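Local coordinates for RNA-binding protein Smaug (Drosophila melanogaster, PDB 1OXJ) that binds RNA through its SAM domain, which is joined to a PHAT domain in the crystallised RNA-binding fragment, at residues 122-125 with 126-129; 79-83 with 84-88; 37-40 with 41-45. All coordinates share one frame; numbering follows the deposited sequence.

Contact 1. Residues 122-125 with 126-129; sequences VTNT and LQQD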
loop_
_atom_site.group_PDB
_atom_site.type_symbol
_atom_site.label_atom_id
_atom_site.label_comp_id
_atom_site.label_asym_id
_atom_site.label_seq_id
_atom_site.Cartn_x
_atom_site.Cartn_y
_atom_site.Cartn_z
ATOM N N VAL A 122 7.435 -9.343 7.733
ATOM C CA VAL A 122 6.927 -8.709 8.948
ATOM C C VAL A 122 6.264 -9.721 9.878
ATOM O O VAL A 122 6.639 -9.840 11.045
ATOM C CB VAL A 122 5.900 -7.591 8.617
ATOM C CG1 VAL A 122 5.170 -7.142 9.889
ATOM C CG2 VAL A 122 6.610 -6.406 7.998
ATOM N N THR A 123 5.278 -10.452 9.368
ATOM C CA THR A 123 4.584 -11.427 10.201
ATOM C C THR A 123 5.534 -12.514 10.696
ATOM O O THR A 123 5.332 -13.077 11.772
ATOM C CB THR A 123 3.400 -12.066 9.444
ATOM O OG1 THR A 123 3.878 -12.749 8.282
ATOM C CG2 THR A 123 2.407 -10.989 9.017
ATOM N N ASN A 124 6.575 -12.802 9.919
ATOM C CA ASN A 124 7.552 -13.816 10.315
ATOM C C ASN A 124 8.502 -13.291 11.389
ATOM O O ASN A 124 8.847 -14.010 12.327
ATOM C CB ASN A 124 8.364 -14.285 9.106
ATOM C CG ASN A 124 7.578 -15.221 8.200
ATOM O OD1 ASN A 124 8.073 -15.648 7.154
ATOM N ND2 ASN A 124 6.349 -15.547 8.598
ATOM N N THR A 125 8.935 -12.044 11.234
ATOM C CA THR A 125 9.832 -11.421 12.196
ATOM C C THR A 125 9.084 -11.301 13.515
ATOM O O THR A 125 9.649 -11.492 14.596
ATOM C CB THR A 125 10.251 -10.018 11.727
ATOM O OG1 THR A 125 11.115 -10.138 10.591
ATOM C CG2 THR A 125 10.974 -9.265 12.838
ATOM N N LEU A 126 7.801 -10.987 13.398
ATOM C CA LEU A 126 6.914 -10.829 14.537
ATOM C C LEU A 126 6.879 -12.094 15.381
ATOM O O LEU A 126 7.287 -12.093 16.544
ATOM C CB LEU A 126 5.503 -10.507 14.040
ATOM C CG LEU A 126 4.421 -10.194 15.071
ATOM C CD1 LEU A 126 4.785 -8.926 15.826
ATOM C CD2 LEU A 126 3.086 -10.018 14.359
ATOM N N GLN A 127 6.399 -13.178 14.781
ATOM C CA GLN A 127 6.289 -14.453 15.477
ATOM C C GLN A 127 7.594 -14.911 16.120
ATOM O O GLN A 127 7.584 -15.762 17.010
ATOM C CB GLN A 127 5.764 -15.528 14.519
ATOM C CG GLN A 127 4.362 -15.228 13.992
ATOM C CD GLN A 127 3.779 -16.368 13.182
ATOM O OE1 GLN A 127 4.318 -16.750 12.140
ATOM N NE2 GLN A 127 2.670 -16.923 13.660
ATOM N N GLN A 128 8.713 -14.343 15.680
ATOM C CA GLN A 128 10.015 -14.706 16.236
ATOM C C GLN A 128 10.478 -13.742 17.326
ATOM O O GLN A 128 11.520 -13.953 17.955
ATOM C CB GLN A 128 11.068 -14.763 15.130
ATOM C CG GLN A 128 10.996 -16.017 14.270
ATOM C CD GLN A 128 12.018 -16.013 13.149
ATOM O OE1 GLN A 128 13.208 -15.799 13.378
ATOM N NE2 GLN A 128 11.558 -16.254 11.930
ATOM N N ASP A 129 9.705 -12.683 17.546
ATOM C CA ASP A 129 10.034 -11.687 18.561
ATOM C C ASP A 129 9.373 -12.116 19.870
ATOM O O ASP A 129 8.149 -12.173 19.965
ATOM C CB ASP A 129 9.507 -10.312 18.134
ATOM C CG ASP A 129 9.981 -9.190 19.042
ATOM O OD1 ASP A 129 10.014 -9.389 20.277
ATOM O OD2 ASP A 129 10.308 -8.101 18.518
#

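Contact 2. Residues 79-83 with 84-88; sequences GQMEL and STAVE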
loop_
_atom_site.group_PDB
_atom_site.type_symbol
_atom_site.label_atom_id
_atom_site.label_comp_id
_atom_site.label_asym_id
_atom_site.label_seq_id
_atom_site.Cartn_x
_atom_site.Cartn_y
_atom_site.Cartn_z
ATOM N N GLY A 79 17.857 -6.481 10.412
ATOM C CA GLY A 79 17.621 -6.169 11.808
ATOM C C GLY A 79 17.794 -4.687 12.084
ATOM O O GLY A 79 17.802 -4.261 13.236
ATOM N N GLN A 80 17.932 -3.894 11.023
ATOM C CA GLN A 80 18.111 -2.451 11.160
ATOM C C GLN A 80 16.808 -1.692 11.425
ATOM O O GLN A 80 16.822 -0.633 12.052
ATOM C CB GLN A 80 18.764 -1.871 9.894
ATOM C CG GLN A 80 20.210 -2.299 9.653
ATOM C CD GLN A 80 21.147 -1.849 10.757
ATOM O OE1 GLN A 80 21.219 -0.662 11.079
ATOM N NE2 GLN A 80 21.878 -2.798 11.342
ATOM N N MET A 81 15.687 -2.223 10.936
ATOM C CA MET A 81 14.390 -1.560 11.098
ATOM C C MET A 81 13.489 -2.239 12.120
ATOM O O MET A 81 13.418 -3.465 12.167
ATOM C CB MET A 81 13.668 -1.504 9.743
ATOM C CG MET A 81 12.302 -0.802 9.760
ATOM S SD MET A 81 11.549 -0.663 8.093
ATOM C CE MET A 81 12.298 0.895 7.551
ATOM N N GLU A 82 12.817 -1.433 12.942
ATOM C CA GLU A 82 11.878 -1.944 13.942
ATOM C C GLU A 82 10.569 -2.312 13.247
ATOM O O GLU A 82 10.223 -1.733 12.210
ATOM C CB GLU A 82 11.582 -0.883 15.002
ATOM C CG GLU A 82 12.726 -0.633 15.950
ATOM C CD GLU A 82 12.927 -1.781 16.913
ATOM O OE1 GLU A 82 14.061 -1.946 17.404
ATOM O OE2 GLU A 82 11.945 -2.510 17.180
ATOM N N LEU A 83 9.840 -3.265 13.820
ATOM C CA LEU A 83 8.567 -3.675 13.241
ATOM C C LEU A 83 7.577 -2.525 13.238
ATOM O O LEU A 83 6.798 -2.373 12.290
ATOM C CB LEU A 83 7.973 -4.850 14.012
ATOM C CG LEU A 83 8.679 -6.190 13.828
ATOM C CD1 LEU A 83 7.944 -7.260 14.627
ATOM C CD2 LEU A 83 8.704 -6.546 12.345
ATOM N N SER A 84 7.598 -1.714 14.293
ATOM C CA SER A 84 6.678 -0.583 14.364
ATOM C C SER A 84 6.907 0.327 13.162
ATOM O O SER A 84 5.957 0.836 12.574
ATOM C CB SER A 84 6.870 0.205 15.670
ATOM O OG SER A 84 8.143 0.820 15.724
ATOM N N THR A 85 8.168 0.516 12.784
ATOM C CA THR A 85 8.488 1.364 11.641
ATOM C C THR A 85 7.989 0.748 10.340
ATOM O O THR A 85 7.369 1.429 9.517
ATOM C CB THR A 85 10.018 1.591 11.509
ATOM O OG1 THR A 85 10.499 2.287 12.670
ATOM C CG2 THR A 85 10.332 2.401 10.246
ATOM N N ALA A 86 8.267 -0.538 10.156
ATOM C CA ALA A 86 7.845 -1.243 8.948
ATOM C C ALA A 86 6.325 -1.193 8.793
ATOM O O ALA A 86 5.809 -1.001 7.688
ATOM C CB ALA A 86 8.318 -2.700 8.996
ATOM N N VAL A 87 5.601 -1.348 9.899
ATOM C CA VAL A 87 4.148 -1.326 9.817
ATOM C C VAL A 87 3.633 0.082 9.513
ATOM O O VAL A 87 2.597 0.248 8.861
ATOM C CB VAL A 87 3.518 -1.892 11.116
ATOM C CG1 VAL A 87 2.015 -1.720 11.092
ATOM C CG2 VAL A 87 3.864 -3.375 11.240
ATOM N N GLU A 88 4.367 1.099 9.960
ATOM C CA GLU A 88 3.969 2.478 9.695
ATOM C C GLU A 88 4.102 2.724 8.188
ATOM O O GLU A 88 3.215 3.314 7.561
ATOM C CB GLU A 88 4.858 3.451 10.466
ATOM C CG GLU A 88 4.389 4.897 10.399
ATOM C CD GLU A 88 5.323 5.854 11.113
ATOM O OE1 GLU A 88 5.693 5.579 12.279
ATOM O OE2 GLU A 88 5.684 6.887 10.508
HETATM O O HOH W 1 8.735 -2.198 16.812
HETATM O O HOH W 2 13.018 1.630 12.978
#

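Contact 3. Residues 37-40 with 41-45; sequences ITED and FLQSV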
loop_
_atom_site.group_PDB
_atom_site.type_symbol
_atom_site.label_atom_id
_atom_site.label_comp_id
_atom_site.label_asym_id
_atom_site.label_seq_id
_atom_site.Cartn_x
_atom_site.Cartn_y
_atom_site.Cartn_z
ATOM N N ILE A 37 0.425 12.000 -13.842
ATOM C CA ILE A 37 -0.110 13.236 -13.283
ATOM C C ILE A 37 0.944 14.141 -12.657
ATOM O O ILE A 37 1.778 13.689 -11.867
ATOM C CB ILE A 37 -1.185 12.933 -12.219
ATOM C CG1 ILE A 37 -2.446 12.399 -12.902
ATOM C CG2 ILE A 37 -1.483 14.178 -11.399
ATOM C CD1 ILE A 37 -3.519 11.917 -11.941
ATOM N N THR A 38 0.892 15.420 -13.018
ATOM C CA THR A 38 1.810 16.430 -12.494
ATOM C C THR A 38 0.999 17.571 -11.893
ATOM O O THR A 38 -0.181 17.742 -12.225
ATOM C CB THR A 38 2.713 17.004 -13.606
ATOM O OG1 THR A 38 1.902 17.481 -14.685
ATOM C CG2 THR A 38 3.667 15.943 -14.120
ATOM N N GLU A 39 1.623 18.349 -11.010
ATOM C CA GLU A 39 0.943 19.469 -10.366
ATOM C C GLU A 39 0.424 20.445 -11.413
ATOM O O GLU A 39 -0.660 21.019 -11.271
ATOM C CB GLU A 39 1.901 20.196 -9.406
ATOM C CG GLU A 39 1.301 21.416 -8.719
ATOM C CD GLU A 39 2.255 22.059 -7.715
ATOM O OE1 GLU A 39 3.472 22.103 -7.985
ATOM O OE2 GLU A 39 1.787 22.535 -6.664
ATOM N N ASP A 40 1.208 20.608 -12.474
ATOM C CA ASP A 40 0.884 21.511 -13.569
ATOM C C ASP A 40 -0.388 21.065 -14.293
ATOM O O ASP A 40 -1.254 21.877 -14.611
ATOM C CB ASP A 40 2.078 21.560 -14.521
ATOM C CG ASP A 40 1.976 22.668 -15.533
ATOM O OD1 ASP A 40 1.437 23.746 -15.199
ATOM O OD2 ASP A 40 2.457 22.465 -16.668
ATOM N N PHE A 41 -0.498 19.763 -14.542
ATOM C CA PHE A 41 -1.671 19.206 -15.199
ATOM C C PHE A 41 -2.918 19.430 -14.346
ATOM O O PHE A 41 -3.970 19.818 -14.854
ATOM C CB PHE A 41 -1.484 17.697 -15.425
ATOM C CG PHE A 41 -2.778 16.948 -15.624
ATOM C CD1 PHE A 41 -3.503 17.076 -16.806
ATOM C CD2 PHE A 41 -3.296 16.153 -14.601
ATOM C CE1 PHE A 41 -4.725 16.431 -16.965
ATOM C CE2 PHE A 41 -4.516 15.502 -14.748
ATOM C CZ PHE A 41 -5.237 15.640 -15.931
ATOM N N LEU A 42 -2.801 19.168 -13.050
ATOM C CA LEU A 42 -3.934 19.321 -12.149
ATOM C C LEU A 42 -4.444 20.759 -12.101
ATOM O O LEU A 42 -5.654 21.002 -12.178
ATOM C CB LEU A 42 -3.555 18.843 -10.743
ATOM C CG LEU A 42 -3.230 17.350 -10.648
ATOM C CD1 LEU A 42 -2.654 17.037 -9.271
ATOM C CD2 LEU A 42 -4.505 16.525 -10.921
ATOM N N GLN A 43 -3.525 21.713 -11.977
ATOM C CA GLN A 43 -3.921 23.116 -11.930
ATOM C C GLN A 43 -4.658 23.481 -13.212
ATOM O O GLN A 43 -5.618 24.253 -13.190
ATOM C CB GLN A 43 -2.694 24.022 -11.776
ATOM C CG GLN A 43 -2.048 24.000 -10.410
ATOM C CD GLN A 43 -0.951 25.049 -10.281
ATOM O OE1 GLN A 43 -1.207 26.245 -10.418
ATOM N NE2 GLN A 43 0.273 24.603 -10.021
ATOM N N SER A 44 -4.214 22.907 -14.328
ATOM C CA SER A 44 -4.816 23.174 -15.631
ATOM C C SER A 44 -6.231 22.649 -15.811
ATOM O O SER A 44 -6.983 23.176 -16.634
ATOM C CB SER A 44 -3.936 22.607 -16.741
ATOM O OG SER A 44 -2.691 23.279 -16.784
ATOM N N VAL A 45 -6.604 21.616 -15.063
ATOM C CA VAL A 45 -7.954 21.077 -15.195
ATOM C C VAL A 45 -8.893 21.429 -14.042
ATOM O O VAL A 45 -9.858 20.722 -13.779
ATOM C CB VAL A 45 -7.934 19.540 -15.416
ATOM C CG1 VAL A 45 -7.250 19.221 -16.746
ATOM C CG2 VAL A 45 -7.197 18.852 -14.283
#

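Contact 1. Residues 122-125 with 126-129
Leu126 N gives its hydrogen to Val122 O over 2.9 Å, and Gln127 N does the same to Thr123 O over 3.2 Å. These two are the last i to i+4 bonds here that are not weak. The second is almost straight at its hydrogen (176°), yet the donor stands 37° out of the carbonyl plane, above it. One residue on, the pattern weakens. Gln128 N is shared between Asn124 O at 3.4 Å and Thr125 O at 3.2 Å, both weak, while Asp129 N turns to Leu126 O at 2.7 Å, a shorter i to i+3 link.

The side chains take up other polar needs close at hand. Thr125 turns OG1 beside its own backbone N (chi1 -70°), from where it bonds to Ile121 O. Thr123 OG1 reaches both Ile119 O and Asp120 O, so a threonine hydroxyl can sit in a buried place without losing its partners. Asp129 OD1 accepts from Tyr131 N, an Asx turn just past the helix. Gln127 CG, beside its backbone N, brings the chain back over Thr123 O at 3.2 Å, while Leu169 and Met172 touch it.

Leu126 is the apolar member. With CG anti to its backbone N, it lies against Leu139 and Leu142 of helix 136-150 and Leu169 of helix 159-170. Thr123 also touches the last two of these leucines. Helix 83-91 also meets it, at Thr125 and Leu126, and thus this end of helix 111-127 is packed among three other helices.

Contact 2. Residues 79-83 with 84-88
The flat carbonyl of Glu82 faces the first turn, with Ala86 N in its plane, 3.1 Å from Glu82 O. At the Glu82 carboxylate, water 1 donates to OE2 and accepts from Ser84 N at 2.8 Å. Bent at chi2 (-72°), the glutamate folds back far enough for one water to span that gap. The link answers one of the first N-H groups of a helix, which have no carbonyl a turn earlier to bond to.

Thr85 OG1 lies 2.6 Å from water 2, which accepts from Glu82 N at 3.1 Å; this recalls half of a capping box, with a water between Thr85 OG1 and Glu82 N. Its methyl CG2 meets Met81 CE at 3.7 Å, the two side chains crossing at about a right angle. A threonine suits the place because it offers one polar and one apolar branch.

Met81 is long and flexible enough to reach past Thr85, bringing SD to 3.9 Å from Ala86 CB; the small alanine also lets Val72 and Leu76 of helix 49-77 pack close. Met81 directly precedes the N-cap Glu82, and Ala86 is four residues past it. Their contact is a hydrophobic staple, typical of the N-terminal end of a helix.

Contact 3. Residues 37-40 with 41-45
Apolar packing joins Ile37 to both Phe41 and Leu42. Its CG2 lies 3.7 Å from Leu42 CG, with the two side chains nearly perpendicular, whereas CG1 comes obliquely to the Phe41 ring, 4.2 Å from CE2. Ile37 stands just before the N-cap and Leu42 four residues after it, so they make a hydrophobic staple; a beta-branched isoleucine can serve both neighbours with its two branches. Val45 CG2 rests over one face of the Phe41 ring, offset toward the rim.

Among polar links, Thr38 OG1 caps the helix by accepting weakly from Phe41 N at 3.3 Å. Its chi1 of 54° sets the hydroxyl between the backbone N and the carbonyl carbon, facing the first turn. Leu42 N bonds to Thr38 O at 3.1 Å, and Gln43 N to Glu39 O at 3.0 Å. Asp40 O is gripped twice by one residue: Ser44 N at 3.1 Å and Ser44 OG at 3.0 Å arrive from opposite faces of its carbonyl plane. Serine is short enough to fold back in this way near the helix end.

Alongside, Gln43 NE2 packs on Glu39 CG, the amide turned 69° from the carboxylate. Helix 49-77 covers this flank, with His53 and Ala56 against Glu39 and Ser52 against Leu42 and Gln43. Ile37 leans on Phe26 and Met29, in the loop before helix 31-34.

Overall arrangement
Contacts 1 and 2 belong to the PHAT region and touch, their centres 11 Å apart. Leu83, first residue of helix 83-91, places CD2 3.6 Å from Thr125 CG2, and CD1 3.7 Å from Leu126 CA, so the start of one helix packs on the end of the next. Contact 3 lies in the SAM domain, its centre about 43 Å from that of contact 1 and about 35 Å from that of contact 2. Helix 49-77 spans the gap: its early residues pack on contact 3, its late ones on contact 2. Contacts 2 and 3 are both stapled helix starts; water links Glu82 to Ser84 N in one, and Thr38 OG1 accepts weakly in the other.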